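Local coordinates for L protein (CAS virus, PDB 5MV0), which probably cleaves capped host RNAs with its N-terminal cap-snatching endonuclease domain, yielding primers for viral transcription, at residues Ile66-Met70 / Pro80-His84; Leu10-Ile14 / Leu157-Leu161; Pro34-Met39 / Ile168-Ser172. All coordinates share one frame; numbering follows the deposited sequence.

How the contacts relate
The contacts lie in the two parts of a cap-snatching endonuclease domain. Contacts 2 and 3 share helix 155-170, which packs against helix 4-20 in contact 2 and against the start of helix 34-57 in contact 3. Their centres are 13 Å apart and they touch directly: Leu10 CD2 lies 3.8 Å from Ile168 CD1, and Ile14 CD1 lies 3.6 Å from Leu37 CD1, so three helices close on one another. Contact 1 is remote, its centre 35 Å from each of the others and its nearest atoms about 20 Å from contact 3. It alone holds a phosphate ion, probably from the crystallisation liquor, at an interface with a second subunit.

Contact 1: residues Ile66-Met70 / Pro80-His84; sequences ISLNM and PTFQH. With PO4 (phosphate ion), chain F.
Asn69 clasps the backbone of Phe82 with both ends of its amide, while Ser67, Asn69 and His84 together hold a phosphate ion, probably from the crystallisation liquor, over the capping box formed by Ser67 and Met70 at the start of helix 68-73. Phe82 N reaches Asn69 OD1 at 2.9 Å, in the carbonyl plane and on a lone pair, with an N-H...O angle of 163°. The second prong is less regular: Asn69 ND2 is 3.1 Å from Phe82 O but stands 43° out of that carbonyl's plane. The same ND2 also donates to phosphate O4 at 2.8 Å, so one NH2 group serves the loop and the anion together. Asn69 CG lies beside its own backbone N (chi1 -83°), which carries the amide across to the loop. Two more donors hold the ion: His84 ND1 gives an in-plane bond of 2.8 Å to phosphate O2, and Ser67 OG donates to O3 over 2.8 Å. Ser119 of the second subunit also bonds the ion, placing the site between two copies of the protein. A water accepts from Asn69 N and donates to Gln83 O and phosphate O2. The anion lies at the N-terminal end of helix 68-73, whose dipole probably favours negative charge. Farther out, Leu68 CD2 packs on Phe82 CB at 4.3 Å, and the Phe82 ring meets His130 edge-to-face. Gln83 turns away, its NE2 bonded to the carbonyls of Lys123 and Ser125. The cap itself rests on Met70 N donating to Ser67 OG at 3.3 Å, answered by a weak bond from Ser67 N to Met70 SD.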
# COMPACT_ATOMS: atom_id res chain seq x y z
N ILE B 66 17.80 14.40 0.80
CA ILE B 66 18.74 15.37 1.32
C ILE B 66 20.15 14.97 0.90
O ILE B 66 20.46 13.79 0.67
CB ILE B 66 18.64 15.53 2.85
CG1 ILE B 66 19.06 14.24 3.57
CG2 ILE B 66 17.23 15.96 3.26
CD1 ILE B 66 19.14 14.42 5.07
N SER B 67 21.02 15.96 0.78
CA SER B 67 22.37 15.74 0.30
C SER B 67 23.30 15.38 1.45
O SER B 67 22.95 15.49 2.63
CB SER B 67 22.88 17.00 -0.41
OG SER B 67 22.96 18.05 0.52
N LEU B 68 24.51 14.97 1.09
CA LEU B 68 25.54 14.76 2.11
C LEU B 68 25.77 16.02 2.93
O LEU B 68 25.85 15.96 4.17
CB LEU B 68 26.83 14.31 1.43
CG LEU B 68 28.04 14.18 2.35
CD1 LEU B 68 27.78 13.08 3.34
CD2 LEU B 68 29.26 13.88 1.50
N ASN B 69 25.85 17.18 2.27
CA ASN B 69 26.05 18.43 3.00
C ASN B 69 24.97 18.64 4.05
O ASN B 69 25.25 19.10 5.16
CB ASN B 69 26.11 19.60 2.02
CG ASN B 69 27.50 19.78 1.40
OD1 ASN B 69 28.51 19.64 2.08
ND2 ASN B 69 27.54 20.09 0.11
N MET B 70 23.72 18.30 3.72
CA MET B 70 22.62 18.46 4.67
C MET B 70 22.69 17.43 5.79
O MET B 70 22.30 17.72 6.93
CB MET B 70 21.27 18.35 3.96
CG MET B 70 21.05 19.41 2.92
SD MET B 70 19.56 19.06 1.94
CE MET B 70 19.90 20.03 0.49
N PRO B 80 33.05 22.65 5.74
CA PRO B 80 33.23 23.10 4.36
C PRO B 80 32.21 22.45 3.44
O PRO B 80 31.63 21.40 3.75
CB PRO B 80 34.65 22.64 4.01
CG PRO B 80 34.82 21.41 4.84
CD PRO B 80 34.12 21.72 6.14
N THR B 81 32.00 23.08 2.29
CA THR B 81 31.09 22.57 1.28
C THR B 81 31.71 21.32 0.64
O THR B 81 32.80 21.39 0.08
CB THR B 81 30.81 23.64 0.22
OG1 THR B 81 30.13 24.74 0.82
CG2 THR B 81 29.97 23.08 -0.94
N PHE B 82 31.02 20.19 0.76
CA PHE B 82 31.47 18.97 0.11
C PHE B 82 30.85 18.84 -1.28
O PHE B 82 29.97 19.61 -1.67
CB PHE B 82 31.15 17.74 0.95
CG PHE B 82 31.86 17.71 2.27
CD1 PHE B 82 33.22 17.45 2.32
CD2 PHE B 82 31.18 17.95 3.45
CE1 PHE B 82 33.89 17.42 3.53
CE2 PHE B 82 31.84 17.93 4.66
CZ PHE B 82 33.20 17.66 4.70
N GLN B 83 31.32 17.85 -2.02
CA GLN B 83 30.69 17.53 -3.29
C GLN B 83 29.22 17.18 -3.05
O GLN B 83 28.82 16.76 -1.96
CB GLN B 83 31.41 16.36 -3.96
CG GLN B 83 31.52 15.11 -3.09
CD GLN B 83 32.79 15.08 -2.24
OE1 GLN B 83 33.18 16.08 -1.65
NE2 GLN B 83 33.43 13.92 -2.19
N HIS B 84 28.42 17.39 -4.09
CA HIS B 84 27.00 17.07 -4.00
C HIS B 84 26.82 15.56 -4.16
O HIS B 84 27.21 14.99 -5.18
CB HIS B 84 26.20 17.81 -5.05
CG HIS B 84 24.76 17.39 -5.10
ND1 HIS B 84 23.87 17.71 -4.10
CD2 HIS B 84 24.09 16.60 -5.97
CE1 HIS B 84 22.69 17.18 -4.38
NE2 HIS B 84 22.80 16.49 -5.51
P PO4 F . 24.34 20.42 -1.76
O1 PO4 F . 24.34 21.15 -3.08
O2 PO4 F . 25.05 19.09 -1.92
O3 PO4 F . 22.96 20.25 -1.20
O4 PO4 F . 25.12 21.26 -0.77
O HOH W 1 26.20 17.05 -0.73

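Contact 2: residues Leu10-Ile14 / Leu157-Leu161; sequences LKNVI and LLFEL
With chi1 at 168°, Val13 sends CG1 away from its own backbone N and toward Leu161, whose CG lies beside the backbone N (chi1 -69°), which puts the CD2 branch, not the extended CD1, into the helix interface. Val13 CG1 and Leu161 CD2 meet at 3.6 Å, the closest apolar pair here, with the two side chains set obliquely. CG1 also lies 3.7 Å from Leu157 O, a carbonyl already accepting from Leu161 N within the helix. The other branch, Val13 CG2, rests 3.8 Å from Glu160 CB; beyond CB the glutamate bends away at chi2 to a salt bridge with Arg156. Between helices 4-20 and 155-170, Val13 sits among Leu157, Glu160, Leu161 and Leu164, and Leu161 among Leu10, Val13, Ile14 and Ile17, a knob-like interlocking of two helices. The local axes run mostly antiparallel, at 140°, and come within 9.7 Å. Leu161 CD2 is the shared apolar point, since Ile14 CG1 comes to 3.8 Å from it and Leu10 CD1 to 3.9 Å, each side chain crossing Leu161 at about a right angle. On its other branch Leu10 reaches helix 34-57 at Leu37.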
# COMPACT_ATOMS: atom_id res chain seq x y z
N LEU B 10 0.81 -5.06 -15.10
CA LEU B 10 1.86 -4.37 -14.35
C LEU B 10 1.27 -3.34 -13.39
O LEU B 10 1.79 -3.16 -12.28
CB LEU B 10 2.84 -3.71 -15.33
CG LEU B 10 4.01 -2.92 -14.75
CD1 LEU B 10 4.86 -3.79 -13.83
CD2 LEU B 10 4.86 -2.37 -15.90
N LYS B 11 0.17 -2.68 -13.77
CA LYS B 11 -0.49 -1.78 -12.82
C LYS B 11 -0.94 -2.54 -11.58
O LYS B 11 -0.77 -2.06 -10.45
CB LYS B 11 -1.70 -1.10 -13.48
CG LYS B 11 -1.31 -0.05 -14.51
CD LYS B 11 -2.48 0.86 -14.88
CE LYS B 11 -3.49 0.14 -15.74
NZ LYS B 11 -4.02 1.06 -16.80
N ASN B 12 -1.49 -3.73 -11.77
CA ASN B 12 -1.92 -4.53 -10.63
C ASN B 12 -0.73 -4.95 -9.76
O ASN B 12 -0.82 -4.89 -8.52
CB ASN B 12 -2.69 -5.74 -11.15
CG ASN B 12 -3.17 -6.65 -10.04
OD1 ASN B 12 -2.51 -7.63 -9.70
ND2 ASN B 12 -4.32 -6.32 -9.46
N VAL B 13 0.39 -5.36 -10.37
CA VAL B 13 1.60 -5.67 -9.61
C VAL B 13 2.02 -4.47 -8.77
O VAL B 13 2.29 -4.59 -7.56
CB VAL B 13 2.74 -6.11 -10.56
CG1 VAL B 13 4.09 -6.16 -9.80
CG2 VAL B 13 2.42 -7.44 -11.24
N ILE B 14 2.10 -3.29 -9.38
CA ILE B 14 2.55 -2.11 -8.64
C ILE B 14 1.56 -1.79 -7.51
O ILE B 14 1.96 -1.50 -6.37
CB ILE B 14 2.73 -0.92 -9.60
CG1 ILE B 14 3.90 -1.19 -10.57
CG2 ILE B 14 2.95 0.35 -8.82
CD1 ILE B 14 4.10 -0.06 -11.59
N LEU B 157 6.66 -10.76 -7.15
CA LEU B 157 6.23 -9.43 -7.59
C LEU B 157 7.42 -8.60 -8.06
O LEU B 157 7.31 -7.85 -9.04
CB LEU B 157 5.47 -8.73 -6.47
CG LEU B 157 4.14 -9.37 -6.06
CD1 LEU B 157 3.44 -8.56 -4.96
CD2 LEU B 157 3.22 -9.54 -7.27
N LEU B 158 8.57 -8.70 -7.38
CA LEU B 158 9.79 -8.07 -7.89
C LEU B 158 10.13 -8.60 -9.27
O LEU B 158 10.59 -7.84 -10.13
CB LEU B 158 10.97 -8.33 -6.95
CG LEU B 158 11.29 -7.37 -5.80
CD1 LEU B 158 11.66 -5.96 -6.31
CD2 LEU B 158 10.13 -7.32 -4.85
N PHE B 159 9.98 -9.91 -9.46
CA PHE B 159 10.21 -10.50 -10.77
C PHE B 159 9.27 -9.92 -11.81
O PHE B 159 9.69 -9.59 -12.93
CB PHE B 159 10.04 -12.02 -10.71
CG PHE B 159 9.94 -12.65 -12.08
CD1 PHE B 159 11.09 -12.81 -12.85
CD2 PHE B 159 8.71 -13.00 -12.62
CE1 PHE B 159 11.01 -13.34 -14.14
CE2 PHE B 159 8.62 -13.53 -13.90
CZ PHE B 159 9.77 -13.71 -14.66
N GLU B 160 7.98 -9.81 -11.48
CA GLU B 160 7.01 -9.32 -12.46
C GLU B 160 7.27 -7.87 -12.84
O GLU B 160 7.00 -7.48 -13.99
CB GLU B 160 5.58 -9.47 -11.92
CG GLU B 160 5.14 -10.91 -11.78
CD GLU B 160 5.07 -11.64 -13.11
OE1 GLU B 160 4.78 -11.00 -14.14
OE2 GLU B 160 5.32 -12.87 -13.14
N LEU B 161 7.77 -7.05 -11.91
CA LEU B 161 8.15 -5.69 -12.28
C LEU B 161 9.15 -5.71 -13.42
O LEU B 161 9.06 -4.95 -14.38
CB LEU B 161 8.76 -4.95 -11.09
CG LEU B 161 7.86 -4.57 -9.91
CD1 LEU B 161 8.71 -3.78 -8.93
CD2 LEU B 161 6.66 -3.75 -10.42

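Contact 3: residues Pro34-Met39 / Ile168-Ser172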
# COMPACT_ATOMS: atom_id res chain seq x y z
N PRO B 34 2.04 2.99 -21.16
CA PRO B 34 2.90 1.81 -20.98
C PRO B 34 4.36 2.13 -20.71
O PRO B 34 4.97 1.49 -19.85
CB PRO B 34 2.74 1.06 -22.32
CG PRO B 34 1.40 1.48 -22.81
CD PRO B 34 1.25 2.92 -22.40
N TYR B 35 4.96 3.09 -21.44
CA TYR B 35 6.38 3.34 -21.24
C TYR B 35 6.63 4.03 -19.91
O TYR B 35 7.60 3.72 -19.22
CB TYR B 35 6.95 4.19 -22.38
CG TYR B 35 7.07 3.44 -23.68
CD1 TYR B 35 7.42 4.10 -24.86
CD2 TYR B 35 6.85 2.06 -23.74
CE1 TYR B 35 7.54 3.42 -26.05
CE2 TYR B 35 6.96 1.37 -24.94
CZ TYR B 35 7.31 2.06 -26.09
OH TYR B 35 7.42 1.38 -27.28
N LYS B 36 5.77 4.99 -19.56
CA LYS B 36 5.89 5.65 -18.27
C LYS B 36 5.69 4.65 -17.14
O LYS B 36 6.39 4.70 -16.12
CB LYS B 36 4.87 6.78 -18.19
CG LYS B 36 5.20 7.83 -17.19
CD LYS B 36 4.36 9.07 -17.46
CE LYS B 36 4.63 10.16 -16.44
NZ LYS B 36 3.87 11.37 -16.81
N LEU B 37 4.73 3.74 -17.30
CA LEU B 37 4.51 2.72 -16.29
C LEU B 37 5.70 1.78 -16.18
O LEU B 37 6.11 1.40 -15.07
CB LEU B 37 3.25 1.92 -16.62
CG LEU B 37 2.86 0.86 -15.59
CD1 LEU B 37 2.38 1.51 -14.30
CD2 LEU B 37 1.81 -0.06 -16.15
N ALA B 38 6.27 1.39 -17.32
CA ALA B 38 7.43 0.51 -17.29
C ALA B 38 8.59 1.16 -16.54
O ALA B 38 9.28 0.50 -15.75
CB ALA B 38 7.87 0.11 -18.71
N MET B 39 8.82 2.46 -16.76
CA MET B 39 9.94 3.10 -16.08
C MET B 39 9.66 3.25 -14.59
O MET B 39 10.58 3.12 -13.76
CB MET B 39 10.25 4.46 -16.72
CG MET B 39 10.77 4.39 -18.19
SD MET B 39 11.89 3.00 -18.58
CE MET B 39 13.34 3.42 -17.60
N ILE B 168 7.01 -4.75 -22.13
CA ILE B 168 6.52 -3.48 -22.67
C ILE B 168 7.60 -2.79 -23.49
O ILE B 168 7.38 -2.40 -24.64
CB ILE B 168 6.02 -2.59 -21.53
CG1 ILE B 168 4.68 -3.10 -21.01
CG2 ILE B 168 5.93 -1.13 -21.97
CD1 ILE B 168 4.30 -2.52 -19.66
N LEU B 169 8.79 -2.61 -22.90
CA LEU B 169 9.86 -1.87 -23.56
C LEU B 169 10.40 -2.59 -24.79
O LEU B 169 10.98 -1.93 -25.67
CB LEU B 169 11.00 -1.62 -22.57
CG LEU B 169 10.68 -0.75 -21.33
CD1 LEU B 169 11.78 -0.87 -20.28
CD2 LEU B 169 10.47 0.72 -21.70
N SER B 170 10.23 -3.91 -24.89
CA SER B 170 10.77 -4.68 -26.01
C SER B 170 9.87 -4.69 -27.23
O SER B 170 10.30 -5.17 -28.29
CB SER B 170 11.03 -6.12 -25.57
OG SER B 170 12.09 -6.14 -24.64
N TYR B 171 8.64 -4.19 -27.13
CA TYR B 171 7.73 -4.27 -28.26
C TYR B 171 8.17 -3.38 -29.42
O TYR B 171 8.05 -3.77 -30.58
CB TYR B 171 6.32 -3.89 -27.82
CG TYR B 171 5.30 -3.93 -28.93
CD1 TYR B 171 4.78 -2.76 -29.46
CD2 TYR B 171 4.85 -5.15 -29.44
CE1 TYR B 171 3.82 -2.79 -30.48
CE2 TYR B 171 3.90 -5.19 -30.45
CZ TYR B 171 3.39 -4.01 -30.97
OH TYR B 171 2.45 -4.04 -31.98
N SER B 172 8.67 -2.18 -29.12
CA SER B 172 9.09 -1.23 -30.14
C SER B 172 10.31 -0.49 -29.62
O SER B 172 10.35 -0.08 -28.45
CB SER B 172 7.97 -0.23 -30.45
OG SER B 172 8.49 0.93 -31.09
O HOH W 2 8.28 -0.89 -26.74
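Pro34 CB rests on Ile168 CG2 at 3.9 Å, where the first turn of helix 34-57 meets the closing turns of helix 155-170 in a helix-helix packing of the cap-snatching domain. Pro34 O is nearer still to that methyl, 3.5 Å from Ile168 CG2, yet its polar need is met inside its own helix, where it accepts from Ala38 N. One residue on, Tyr35 has CG beside its backbone N (chi1 -72°), which sends the ring past Ile168 toward the end of helix 155-170. Ile168 CG2 touches the edge of this ring in its plane, 3.8 Å from Tyr35 CD2; the two side chains run past each other in opposite directions. Trp178 meets the same ring edge-to-face, adding a neighbour from the loop after Ser172. The phenol oxygen ends beside Ser172, with Tyr35 OH 3.6 Å from Ser172 CB. A water sits 2.5 Å from Tyr35 OH and accepts from Ser172 N at 2.7 Å; it also lies within bonding range of Ile168 O, so it ties the tyrosine to the chain where the helix gives way to loop. Leu37 faces another way, packing on Thr7, Lys11 and Ile14 of helix 4-20. Ala38 returns to the interface: its CB touches Ile168 CG2 and Leu169 CG, the latter at 3.9 Å. Last comes Met39, bent at chi2 (-38°) and again at chi3 (-67°), which crosses Leu169 at about a right angle and sets SD 4.1 Å from Leu169 CD2.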